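Local coordinates for protein type III effector XopAI (Xanthomonas citri, PDB 6K93) that is a type III effector of a plant-pathogenic bacterium with a mono-ADP-ribosyltransferase fold that probably binds arginine-containing peptides, at residues M146-R149 and M150-K154. Residues are numbered along the deposited sequence; the frame is centred on the assembly and turned at random.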
ATOM      1  N   MET A 146      -2.590  17.409  -3.703  1.00 14.41           N
ATOM      2  CA  MET A 146      -3.157  16.236  -3.040  1.00 14.52           C
ATOM      3  C   MET A 146      -3.615  16.581  -1.619  1.00 14.53           C
ATOM      4  O   MET A 146      -4.692  16.139  -1.179  1.00 15.20           O
ATOM      5  CB  MET A 146      -2.143  15.102  -3.044  1.00 15.75           C
ATOM      6  CG  MET A 146      -1.961  14.541  -4.404  1.00 19.23           C
ATOM      7  SD  MET A 146      -1.023  12.999  -4.311  1.00 22.67           S
ATOM      8  CE  MET A 146       0.399  13.755  -4.275  1.00 16.48           C
ATOM      9  N   MET A 147      -2.820  17.359  -0.877  1.00 14.38           N
ATOM     10  CA  MET A 147      -3.235  17.753   0.466  1.00 14.09           C
ATOM     11  C   MET A 147      -4.548  18.523   0.423  1.00 15.14           C
ATOM     12  O   MET A 147      -5.434  18.316   1.261  1.00 16.92           O
ATOM     13  CB  MET A 147      -2.136  18.587   1.120  1.00 15.14           C
ATOM     14  CG  MET A 147      -0.894  17.830   1.532  1.00 15.08           C
ATOM     15  SD  MET A 147      -1.164  16.776   2.984  1.00 16.07           S
ATOM     16  CE  MET A 147      -1.415  18.009   4.246  1.00 16.05           C
ATOM     17  N   GLN A 148      -4.655  19.476  -0.497  1.00 14.74           N
ATOM     18  CA  GLN A 148      -5.899  20.233  -0.632  1.00 18.06           C
ATOM     19  C   GLN A 148      -7.064  19.318  -0.985  1.00 17.66           C
ATOM     20  O   GLN A 148      -8.150  19.435  -0.406  1.00 19.04           O
ATOM     21  CB  GLN A 148      -5.735  21.329  -1.683  1.00 24.98           C
ATOM     22  CG  GLN A 148      -6.931  22.263  -1.825  1.00 35.29           C
ATOM     23  CD  GLN A 148      -7.261  23.045  -0.561  1.00 44.59           C
ATOM     24  OE1 GLN A 148      -6.413  23.249   0.307  1.00 47.18           O
ATOM     25  NE2 GLN A 148      -8.511  23.487  -0.456  1.00 49.89           N
ATOM     26  N   ARG A 149      -6.856  18.394  -1.925  1.00 16.02           N
ATOM     27  CA  ARG A 149      -7.925  17.481  -2.318  1.00 16.60           C
ATOM     28  C   ARG A 149      -8.406  16.661  -1.133  1.00 16.52           C
ATOM     29  O   ARG A 149      -9.614  16.463  -0.952  1.00 16.54           O
ATOM     30  CB  ARG A 149      -7.455  16.566  -3.459  1.00 18.40           C
ATOM     31  CG  ARG A 149      -8.407  15.432  -3.805  1.00 19.44           C
ATOM     32  CD  ARG A 149      -7.908  14.564  -4.958  1.00 21.56           C
ATOM     33  NE  ARG A 149      -8.939  13.603  -5.386  1.00 24.27           N
ATOM     34  CZ  ARG A 149      -8.775  12.286  -5.419  1.00 28.69           C
ATOM     35  NH1 ARG A 149      -7.628  11.745  -5.068  1.00 28.51           N
ATOM     36  NH2 ARG A 149      -9.776  11.506  -5.807  1.00 29.68           N
ATOM     37  N   MET A 150      -7.484  16.163  -0.322  1.00 15.13           N
ATOM     38  CA  MET A 150      -7.867  15.289   0.777  1.00 15.20           C
ATOM     39  C   MET A 150      -8.432  16.075   1.961  1.00 15.59           C
ATOM     40  O   MET A 150      -9.344  15.581   2.635  1.00 16.73           O
ATOM     41  CB  MET A 150      -6.669  14.431   1.192  1.00 13.36           C
ATOM     42  CG  MET A 150      -6.267  13.477   0.095  1.00 13.15           C
ATOM     43  SD  MET A 150      -7.671  12.490  -0.486  1.00 15.19           S
ATOM     44  CE  MET A 150      -6.846  11.360  -1.583  1.00 16.20           C
ATOM     45  N   ALA A 151      -7.942  17.288   2.236  1.00 15.73           N
ATOM     46  CA  ALA A 151      -8.609  18.111   3.235  1.00 16.85           C
ATOM     47  C   ALA A 151     -10.044  18.400   2.822  1.00 18.75           C
ATOM     48  O   ALA A 151     -10.966  18.343   3.651  1.00 19.76           O
ATOM     49  CB  ALA A 151      -7.816  19.398   3.442  1.00 17.13           C
ATOM     50  N   GLN A 152     -10.255  18.713   1.537  1.00 18.48           N
ATOM     51  CA  GLN A 152     -11.607  18.938   1.040  1.00 20.96           C
ATOM     52  C   GLN A 152     -12.433  17.664   1.132  1.00 20.06           C
ATOM     53  O   GLN A 152     -13.626  17.698   1.442  1.00 22.22           O
ATOM     54  CB  GLN A 152     -11.563  19.431  -0.399  1.00 24.63           C
ATOM     55  CG  GLN A 152     -12.896  19.983  -0.874  1.00 29.84           C
ATOM     56  CD  GLN A 152     -13.335  21.199  -0.084  1.00 37.36           C
ATOM     57  OE1 GLN A 152     -12.591  22.175   0.050  1.00 37.88           O
ATOM     58  NE2 GLN A 152     -14.552  21.148   0.448  1.00 40.86           N
ATOM     59  N   MET A 153     -11.809  16.527   0.867  1.00 19.28           N
ATOM     60  CA  MET A 153     -12.516  15.258   0.945  1.00 20.76           C
ATOM     61  C   MET A 153     -12.992  14.968   2.355  1.00 20.04           C
ATOM     62  O   MET A 153     -14.102  14.465   2.548  1.00 21.19           O
ATOM     63  CB  MET A 153     -11.621  14.117   0.466  1.00 24.00           C
ATOM     64  CG  MET A 153     -12.395  12.835   0.341  1.00 30.69           C
ATOM     65  SD  MET A 153     -11.581  11.705  -0.765  1.00 35.19           S
ATOM     66  CE  MET A 153     -11.410  12.655  -2.282  1.00 36.61           C
ATOM     67  N   LYS A 154     -12.159  15.249   3.352  1.00 20.24           N
ATOM     68  CA  LYS A 154     -12.555  15.030   4.736  1.00 19.73           C
ATOM     69  C   LYS A 154     -13.740  15.912   5.104  1.00 21.48           C
ATOM     70  O   LYS A 154     -14.590  15.514   5.914  1.00 24.28           O
ATOM     71  CB  LYS A 154     -11.385  15.316   5.666  1.00 18.72           C
ATOM     72  CG  LYS A 154     -10.311  14.234   5.654  1.00 18.46           C
ATOM     73  CD  LYS A 154      -8.986  14.785   6.151  1.00 18.96           C
ATOM     74  CE  LYS A 154      -9.100  15.281   7.593  1.00 20.01           C
ATOM     75  NZ  LYS A 154      -7.757  15.592   8.166  1.00 19.42           N
TER
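The guanidinium of Arg149 carries the methyl of Met153 over one face: Met153 CE sits 3.8 Å above the plane, displaced toward the rim and 4.1 Å from Arg149 NH2. A second methyl, Met150 CE, approaches obliquely and comes 3.6 Å from Arg149 NH1. With CG anti to the backbone N (chi1 171°) and the chain extended as far as NE, Arg149 runs alongside both methionines and points the same way. Met153 reaches the face through a bend at chi3 (-56°), which swings its methyl over the flat group. The two methyls thus flank the charged group, while Arg149 NH1 hydrogen-bonds to Gln172 OE1 and Phe277 O, which probably limits its rotation. Met146, Met147 and Met150 touch helix 165-174, and Met153 meets Leu160 and Phe277. Along the backbone, Met153 N donates to Arg149 O at 2.9 Å, and Met150 N, Ala151 N and Gln152 N repeat the pattern to Met146 O, Met147 O and Gln148 O. These i+4 to i N-H...O bonds are those of an alpha-helix, and the arrangement is i, i+4 arginine-methionine packing on one side of helix 136-156, within the region matching the NAD:arginine ADP-ribosyltransferase family.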